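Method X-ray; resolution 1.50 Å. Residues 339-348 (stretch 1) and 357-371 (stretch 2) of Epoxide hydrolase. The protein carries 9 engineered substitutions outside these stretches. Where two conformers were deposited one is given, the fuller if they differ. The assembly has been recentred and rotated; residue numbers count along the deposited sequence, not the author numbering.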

ATOM      1  N   LYS A 339      30.645 -18.758  -8.278  1.00 18.59           N
ATOM      2  CA  LYS A 339      31.687 -17.838  -8.737  1.00 17.99           C
ATOM      3  C   LYS A 339      32.148 -16.930  -7.591  1.00 17.17           C
ATOM      4  O   LYS A 339      31.458 -16.834  -6.575  1.00 17.21           O
ATOM      5  CB  LYS A 339      31.165 -17.012  -9.912  1.00 18.11           C
ATOM      6  CG  LYS A 339      30.925 -17.845 -11.159  1.00 18.49           C
ATOM      7  CD  LYS A 339      29.932 -17.187 -12.066  1.00 19.14           C
ATOM      8  CE  LYS A 339      29.467 -18.145 -13.147  1.00 19.22           C
ATOM      9  NZ  LYS A 339      28.362 -17.537 -13.928  1.00 18.82           N
ATOM     10  N   PRO A 340      33.325 -16.281  -7.739  1.00 16.62           N
ATOM     11  CA  PRO A 340      33.788 -15.346  -6.711  1.00 16.00           C
ATOM     12  C   PRO A 340      32.698 -14.342  -6.337  1.00 15.34           C
ATOM     13  O   PRO A 340      32.136 -13.676  -7.212  1.00 15.25           O
ATOM     14  CB  PRO A 340      34.970 -14.647  -7.381  1.00 16.18           C
ATOM     15  CG  PRO A 340      35.507 -15.668  -8.321  1.00 16.53           C
ATOM     16  CD  PRO A 340      34.294 -16.388  -8.849  1.00 16.65           C
ATOM     17  N   PHE A 341      32.413 -14.270  -5.041  1.00 14.62           N
ATOM     18  CA  PHE A 341      31.276 -13.530  -4.506  1.00 14.25           C
ATOM     19  C   PHE A 341      31.797 -12.587  -3.429  1.00 13.79           C
ATOM     20  O   PHE A 341      32.564 -12.991  -2.555  1.00 13.77           O
ATOM     21  CB  PHE A 341      30.256 -14.543  -3.958  1.00 14.11           C
ATOM     22  CG  PHE A 341      29.085 -13.940  -3.224  1.00 14.18           C
ATOM     23  CD1 PHE A 341      28.446 -12.791  -3.685  1.00 14.28           C
ATOM     24  CD2 PHE A 341      28.583 -14.572  -2.093  1.00 14.20           C
ATOM     25  CE1 PHE A 341      27.355 -12.263  -2.991  1.00 14.47           C
ATOM     26  CE2 PHE A 341      27.491 -14.057  -1.405  1.00 14.51           C
ATOM     27  CZ  PHE A 341      26.876 -12.898  -1.856  1.00 14.62           C
ATOM     28  N   GLY A 342      31.403 -11.318  -3.527  1.00 13.36           N
ATOM     29  CA  GLY A 342      31.832 -10.291  -2.586  1.00 12.62           C
ATOM     30  C   GLY A 342      30.648  -9.544  -2.013  1.00 12.36           C
ATOM     31  O   GLY A 342      29.596  -9.455  -2.652  1.00 12.15           O
ATOM     32  N   PHE A 343      30.816  -9.022  -0.801  1.00 12.02           N
ATOM     33  CA  PHE A 343      29.745  -8.302  -0.131  1.00 11.86           C
ATOM     34  C   PHE A 343      30.235  -7.069   0.615  1.00 11.94           C
ATOM     35  O   PHE A 343      31.264  -7.109   1.293  1.00 12.07           O
ATOM     36  CB  PHE A 343      28.986  -9.225   0.823  1.00 11.70           C
ATOM     37  CG  PHE A 343      27.618  -8.719   1.181  1.00 11.56           C
ATOM     38  CD1 PHE A 343      26.520  -9.021   0.375  1.00 11.17           C
ATOM     39  CD2 PHE A 343      27.426  -7.927   2.310  1.00 11.26           C
ATOM     40  CE1 PHE A 343      25.254  -8.546   0.697  1.00 11.79           C
ATOM     41  CE2 PHE A 343      26.162  -7.443   2.631  1.00 11.27           C
ATOM     42  CZ  PHE A 343      25.078  -7.761   1.823  1.00 11.00           C
ATOM     43  N   SER A 344      29.483  -5.977   0.475  1.00 11.53           N
ATOM     44  CA  SER A 344      29.695  -4.764   1.262  1.00 11.29           C
ATOM     45  C   SER A 344      28.504  -4.542   2.184  1.00 11.30           C
ATOM     46  O   SER A 344      27.370  -4.370   1.723  1.00 10.73           O
ATOM     47  CB  SER A 344      29.898  -3.549   0.358  1.00 11.48           C
ATOM     48  OG  SER A 344      31.124  -3.628  -0.342  1.00 11.90           O
ATOM     49  N   PHE A 345      28.781  -4.548   3.485  1.00 11.37           N
ATOM     50  CA  PHE A 345      27.767  -4.468   4.527  1.00 11.62           C
ATOM     51  C   PHE A 345      27.667  -3.044   5.046  1.00 11.73           C
ATOM     52  O   PHE A 345      28.655  -2.473   5.512  1.00 11.78           O
ATOM     53  CB  PHE A 345      28.132  -5.427   5.673  1.00 11.79           C
ATOM     54  CG  PHE A 345      27.162  -5.417   6.824  1.00 11.91           C
ATOM     55  CD1 PHE A 345      26.186  -6.407   6.939  1.00 12.73           C
ATOM     56  CD2 PHE A 345      27.241  -4.436   7.813  1.00 11.88           C
ATOM     57  CE1 PHE A 345      25.296  -6.412   8.012  1.00 12.56           C
ATOM     58  CE2 PHE A 345      26.350  -4.428   8.888  1.00 12.77           C
ATOM     59  CZ  PHE A 345      25.376  -5.420   8.987  1.00 13.04           C
ATOM     60  N   PHE A 346      26.466  -2.479   4.957  1.00 11.90           N
ATOM     61  CA  PHE A 346      26.161  -1.181   5.548  1.00 12.13           C
ATOM     62  C   PHE A 346      25.098  -1.372   6.632  1.00 12.52           C
ATOM     63  O   PHE A 346      24.086  -2.034   6.396  1.00 12.25           O
ATOM     64  CB  PHE A 346      25.721  -0.192   4.466  1.00 12.17           C
ATOM     65  CG  PHE A 346      26.794   0.103   3.459  1.00 11.52           C
ATOM     66  CD1 PHE A 346      27.741   1.098   3.705  1.00 11.58           C
ATOM     67  CD2 PHE A 346      26.887  -0.630   2.277  1.00 11.27           C
ATOM     68  CE1 PHE A 346      28.746   1.368   2.787  1.00 11.06           C
ATOM     69  CE2 PHE A 346      27.893  -0.362   1.349  1.00 12.13           C
ATOM     70  CZ  PHE A 346      28.822   0.639   1.605  1.00 11.70           C
ATOM     71  N   PRO A 347      25.338  -0.816   7.835  1.00 13.00           N
ATOM     72  CA  PRO A 347      24.572  -1.218   9.019  1.00 13.54           C
ATOM     73  C   PRO A 347      23.119  -0.755   9.035  1.00 13.83           C
ATOM     74  O   PRO A 347      22.283  -1.405   9.667  1.00 14.16           O
ATOM     75  CB  PRO A 347      25.348  -0.571  10.172  1.00 13.41           C
ATOM     76  CG  PRO A 347      25.997   0.612   9.567  1.00 13.29           C
ATOM     77  CD  PRO A 347      26.336   0.221   8.152  1.00 13.18           C
ATOM     78  N   LYS A 348      22.826   0.353   8.358  1.00 14.04           N
ATOM     79  CA  LYS A 348      21.468   0.897   8.339  1.00 14.36           C
ATOM     80  C   LYS A 348      20.719   0.525   7.069  1.00 14.00           C
ATOM     81  O   LYS A 348      19.715   1.145   6.710  1.00 14.43           O
ATOM     82  CB  LYS A 348      21.475   2.409   8.579  1.00 14.48           C
ATOM     83  CG  LYS A 348      21.876   2.765  10.002  1.00 15.94           C
ATOM     84  CD  LYS A 348      21.678   4.229  10.311  1.00 18.76           C
ATOM     85  CE  LYS A 348      22.177   4.538  11.714  1.00 19.99           C
ATOM     86  NZ  LYS A 348      21.993   5.967  12.082  1.00 21.96           N
ATOM     87  N   TRP A 357      25.712 -15.626   7.570  1.00 15.89           N
ATOM     88  CA  TRP A 357      24.503 -15.992   6.839  1.00 15.71           C
ATOM     89  C   TRP A 357      24.731 -15.819   5.343  1.00 15.46           C
ATOM     90  O   TRP A 357      24.412 -16.704   4.555  1.00 15.52           O
ATOM     91  CB  TRP A 357      23.322 -15.138   7.295  1.00 15.90           C
ATOM     92  CG  TRP A 357      22.702 -15.562   8.597  1.00 16.02           C
ATOM     93  CD1 TRP A 357      23.265 -16.344   9.572  1.00 16.39           C
ATOM     94  CD2 TRP A 357      21.409 -15.188   9.081  1.00 16.21           C
ATOM     95  NE1 TRP A 357      22.389 -16.493  10.623  1.00 16.92           N
ATOM     96  CE2 TRP A 357      21.243 -15.794  10.347  1.00 16.60           C
ATOM     97  CE3 TRP A 357      20.362 -14.414   8.558  1.00 16.01           C
ATOM     98  CZ2 TRP A 357      20.074 -15.644  11.103  1.00 16.59           C
ATOM     99  CZ3 TRP A 357      19.201 -14.263   9.310  1.00 16.49           C
ATOM    100  CH2 TRP A 357      19.069 -14.875  10.570  1.00 16.52           C
ATOM    101  N   ILE A 358      25.297 -14.674   4.961  1.00 15.38           N
ATOM    102  CA  ILE A 358      25.609 -14.386   3.562  1.00 15.33           C
ATOM    103  C   ILE A 358      26.560 -15.440   2.975  1.00 15.64           C
ATOM    104  O   ILE A 358      26.426 -15.837   1.816  1.00 15.36           O
ATOM    105  CB  ILE A 358      26.188 -12.955   3.410  1.00 15.38           C
ATOM    106  CG1 ILE A 358      25.146 -11.924   3.857  1.00 15.39           C
ATOM    107  CG2 ILE A 358      26.638 -12.686   1.973  1.00 15.10           C
ATOM    108  CD1 ILE A 358      25.717 -10.576   4.226  1.00 15.34           C
ATOM    109  N   ALA A 359      27.497 -15.905   3.801  1.00 15.98           N
ATOM    110  CA  ALA A 359      28.470 -16.924   3.402  1.00 16.42           C
ATOM    111  C   ALA A 359      27.838 -18.254   2.974  1.00 16.61           C
ATOM    112  O   ALA A 359      28.438 -19.006   2.202  1.00 16.90           O
ATOM    113  CB  ALA A 359      29.479 -17.150   4.520  1.00 16.50           C
ATOM    114  N   THR A 360      26.631 -18.535   3.464  1.00 16.75           N
ATOM    115  CA  THR A 360      25.926 -19.774   3.109  1.00 16.81           C
ATOM    116  C   THR A 360      25.319 -19.713   1.707  1.00 16.84           C
ATOM    117  O   THR A 360      24.836 -20.723   1.189  1.00 17.06           O
ATOM    118  CB  THR A 360      24.791 -20.118   4.109  1.00 16.92           C
ATOM    119  OG1 THR A 360      23.710 -19.188   3.955  1.00 17.31           O
ATOM    120  CG2 THR A 360      25.290 -20.096   5.546  1.00 17.28           C
ATOM    121  N   THR A 361      25.340 -18.525   1.104  1.00 16.72           N
ATOM    122  CA  THR A 361      24.641 -18.281  -0.157  1.00 16.56           C
ATOM    123  C   THR A 361      25.569 -18.140  -1.367  1.00 16.57           C
ATOM    124  O   THR A 361      25.109 -17.944  -2.496  1.00 16.25           O
ATOM    125  CB  THR A 361      23.737 -17.030  -0.066  1.00 16.64           C
ATOM    126  OG1 THR A 361      24.542 -15.848  -0.132  1.00 16.11           O
ATOM    127  CG2 THR A 361      22.938 -17.027   1.226  1.00 16.62           C
ATOM    128  N   GLY A 362      26.873 -18.232  -1.129  1.00 16.73           N
ATOM    129  CA  GLY A 362      27.841 -18.136  -2.210  1.00 16.97           C
ATOM    130  C   GLY A 362      29.276 -18.344  -1.781  1.00 17.10           C
ATOM    131  O   GLY A 362      29.573 -18.457  -0.590  1.00 17.32           O
ATOM    132  N   ASN A 363      30.159 -18.396  -2.774  1.00 17.42           N
ATOM    133  CA  ASN A 363      31.599 -18.481  -2.567  1.00 17.70           C
ATOM    134  C   ASN A 363      32.120 -17.109  -2.129  1.00 17.44           C
ATOM    135  O   ASN A 363      32.767 -16.391  -2.900  1.00 17.39           O
ATOM    136  CB  ASN A 363      32.269 -18.974  -3.861  1.00 17.96           C
ATOM    137  CG  ASN A 363      33.788 -19.040  -3.766  1.00 19.13           C
ATOM    138  OD1 ASN A 363      34.360 -19.253  -2.693  1.00 21.13           O
ATOM    139  ND2 ASN A 363      34.448 -18.851  -4.904  1.00 20.62           N
ATOM    140  N   LEU A 364      31.817 -16.758  -0.880  1.00 17.48           N
ATOM    141  CA  LEU A 364      32.118 -15.435  -0.342  1.00 17.63           C
ATOM    142  C   LEU A 364      33.603 -15.294  -0.026  1.00 17.73           C
ATOM    143  O   LEU A 364      34.069 -15.731   1.029  1.00 18.28           O
ATOM    144  CB  LEU A 364      31.258 -15.143   0.896  1.00 17.53           C
ATOM    145  CG  LEU A 364      31.342 -13.737   1.501  1.00 17.38           C
ATOM    146  CD1 LEU A 364      30.685 -12.704   0.590  1.00 18.05           C
ATOM    147  CD2 LEU A 364      30.713 -13.713   2.882  1.00 17.72           C
ATOM    148  N   VAL A 365      34.330 -14.682  -0.956  1.00 17.77           N
ATOM    149  CA  VAL A 365      35.784 -14.534  -0.850  1.00 17.82           C
ATOM    150  C   VAL A 365      36.176 -13.119  -0.428  1.00 17.75           C
ATOM    151  O   VAL A 365      37.351 -12.831  -0.190  1.00 17.80           O
ATOM    152  CB  VAL A 365      36.488 -14.885  -2.189  1.00 17.82           C
ATOM    153  CG1 VAL A 365      36.296 -16.363  -2.529  1.00 18.21           C
ATOM    154  CG2 VAL A 365      35.987 -13.999  -3.328  1.00 18.31           C
ATOM    155  N   PHE A 366      35.180 -12.242  -0.334  1.00 17.49           N
ATOM    156  CA  PHE A 366      35.411 -10.826  -0.078  1.00 17.44           C
ATOM    157  C   PHE A 366      34.253 -10.277   0.745  1.00 17.42           C
ATOM    158  O   PHE A 366      33.093 -10.402   0.355  1.00 17.38           O
ATOM    159  CB  PHE A 366      35.540 -10.088  -1.414  1.00 17.29           C
ATOM    160  CG  PHE A 366      35.765  -8.605  -1.293  1.00 17.52           C
ATOM    161  CD1 PHE A 366      34.688  -7.727  -1.163  1.00 17.35           C
ATOM    162  CD2 PHE A 366      37.051  -8.078  -1.360  1.00 17.30           C
ATOM    163  CE1 PHE A 366      34.893  -6.357  -1.072  1.00 17.47           C
ATOM    164  CE2 PHE A 366      37.265  -6.706  -1.270  1.00 17.65           C
ATOM    165  CZ  PHE A 366      36.185  -5.845  -1.128  1.00 17.38           C
ATOM    166  N   PHE A 367      34.578  -9.687   1.890  1.00 17.36           N
ATOM    167  CA  PHE A 367      33.580  -9.069   2.753  1.00 17.64           C
ATOM    168  C   PHE A 367      34.148  -7.801   3.365  1.00 18.02           C
ATOM    169  O   PHE A 367      35.282  -7.787   3.847  1.00 18.22           O
ATOM    170  CB  PHE A 367      33.135 -10.036   3.856  1.00 17.71           C
ATOM    171  CG  PHE A 367      32.002  -9.518   4.703  1.00 17.62           C
ATOM    172  CD1 PHE A 367      30.679  -9.759   4.343  1.00 17.88           C
ATOM    173  CD2 PHE A 367      32.256  -8.790   5.863  1.00 17.87           C
ATOM    174  CE1 PHE A 367      29.627  -9.279   5.124  1.00 18.03           C
ATOM    175  CE2 PHE A 367      31.211  -8.308   6.649  1.00 18.70           C
ATOM    176  CZ  PHE A 367      29.895  -8.556   6.278  1.00 17.81           C
ATOM    177  N   ARG A 368      33.356  -6.734   3.330  1.00 18.03           N
ATOM    178  CA  ARG A 368      33.728  -5.478   3.974  1.00 18.47           C
ATOM    179  C   ARG A 368      32.559  -4.937   4.782  1.00 18.50           C
ATOM    180  O   ARG A 368      31.443  -4.817   4.266  1.00 18.33           O
ATOM    181  CB  ARG A 368      34.163  -4.428   2.944  1.00 18.64           C
ATOM    182  CG  ARG A 368      35.404  -4.780   2.131  1.00 20.22           C
ATOM    183  CD  ARG A 368      36.701  -4.469   2.868  1.00 22.27           C
ATOM    184  NE  ARG A 368      37.880  -4.697   2.027  1.00 23.20           N
ATOM    185  CZ  ARG A 368      38.490  -5.874   1.877  1.00 24.33           C
ATOM    186  NH1 ARG A 368      38.045  -6.955   2.507  1.00 24.57           N
ATOM    187  NH2 ARG A 368      39.553  -5.969   1.090  1.00 24.91           N
ATOM    188  N   ASP A 369      32.836  -4.637   6.051  0.50 18.60           N
ATOM    189  CA  ASP A 369      31.914  -3.956   6.956  0.50 18.86           C
ATOM    190  C   ASP A 369      32.124  -2.451   6.867  0.50 18.54           C
ATOM    191  O   ASP A 369      33.216  -1.993   6.515  0.50 18.38           O
ATOM    192  CB  ASP A 369      32.173  -4.391   8.403  0.50 19.33           C
ATOM    193  CG  ASP A 369      31.388  -5.626   8.805  0.50 20.44           C
ATOM    194  OD1 ASP A 369      30.182  -5.710   8.483  0.50 21.99           O
ATOM    195  OD2 ASP A 369      31.974  -6.506   9.466  0.50 22.06           O
ATOM    196  N   HIS A 370      31.083  -1.683   7.186  1.00 18.15           N
ATOM    197  CA  HIS A 370      31.226  -0.243   7.321  1.00 17.78           C
ATOM    198  C   HIS A 370      30.486   0.250   8.549  1.00 17.78           C
ATOM    199  O   HIS A 370      29.476  -0.332   8.949  1.00 17.86           O
ATOM    200  CB  HIS A 370      30.762   0.465   6.051  1.00 17.50           C
ATOM    201  CG  HIS A 370      31.561   0.090   4.845  1.00 16.39           C
ATOM    202  ND1 HIS A 370      32.791   0.645   4.567  1.00 16.46           N
ATOM    203  CD2 HIS A 370      31.331  -0.821   3.871  1.00 15.91           C
ATOM    204  CE1 HIS A 370      33.274   0.109   3.461  1.00 15.67           C
ATOM    205  NE2 HIS A 370      32.406  -0.784   3.019  1.00 15.01           N
ATOM    206  N   ALA A 371      31.018   1.309   9.151  1.00 17.95           N
ATOM    207  CA  ALA A 371      30.492   1.850  10.399  1.00 18.08           C
ATOM    208  C   ALA A 371      29.234   2.687  10.194  1.00 18.15           C
ATOM    209  O   ALA A 371      28.427   2.838  11.116  1.00 18.49           O
ATOM    210  CB  ALA A 371      31.560   2.669  11.107  1.00 18.20           C
TER

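How do the two backbones meet? Strands 340-345 and 362-369 run side by side as parallel neighbours, and every second residue of the first, Phe341, Phe343 and Phe345, both gives and takes a hydrogen bond. Phe341 N donates to Asn363 O (3.0 Å) and Phe341 O accepts from Val365 N (2.9 Å); Phe343 N donates to Phe366 O (2.9 Å) while Phe343 O accepts from Arg368 N (2.9 Å). The nearly straight bond from Phe345 N to Arg368 O (2.8 Å) follows, and a weak one from His370 N to Phe345 O (3.1 Å) is the last between the stretches.

Where does the pairing break step? Phe341 lies across from Leu364 but Gly342 from Phe366, so a beta bulge gives Val365 an extra place in the second strand. Gly342 suits this tight spot: its CA comes within 3.2 Å of Phe366 O, and a CB would crowd Phe366 CD1.

What fills the face bearing Phe341 and Phe343? Both rings are buried, and aliphatic side chains cover them. Leu364 CD1 sits over one face of the Phe341 ring, 3.9 Å from Phe341 CD2, and also touches Phe343 CB at 3.9 Å. From the helix that precedes the second strand, Ile358 CD1 packs over a face of the Phe343 ring, 3.5 Å from Phe343 CE2. Gly362 leaves room for the first ring, its CA 3.6 Å from Phe341 CD2; a CB there would clash with that atom.

How does the contact continue toward its far end? Phe367 bridges two aromatic neighbours, with CE1 3.8 Å from Phe343 CD2 and CZ 3.6 Å from Phe345 CB. Beyond the strands, the Phe346 and His370 rings lie nearly parallel but slid apart, Phe346 CE1 being 3.6 Å from His370 CD2. His370 combines this flat contact with a polar NE2 that is hydrogen-bonded elsewhere in the structure.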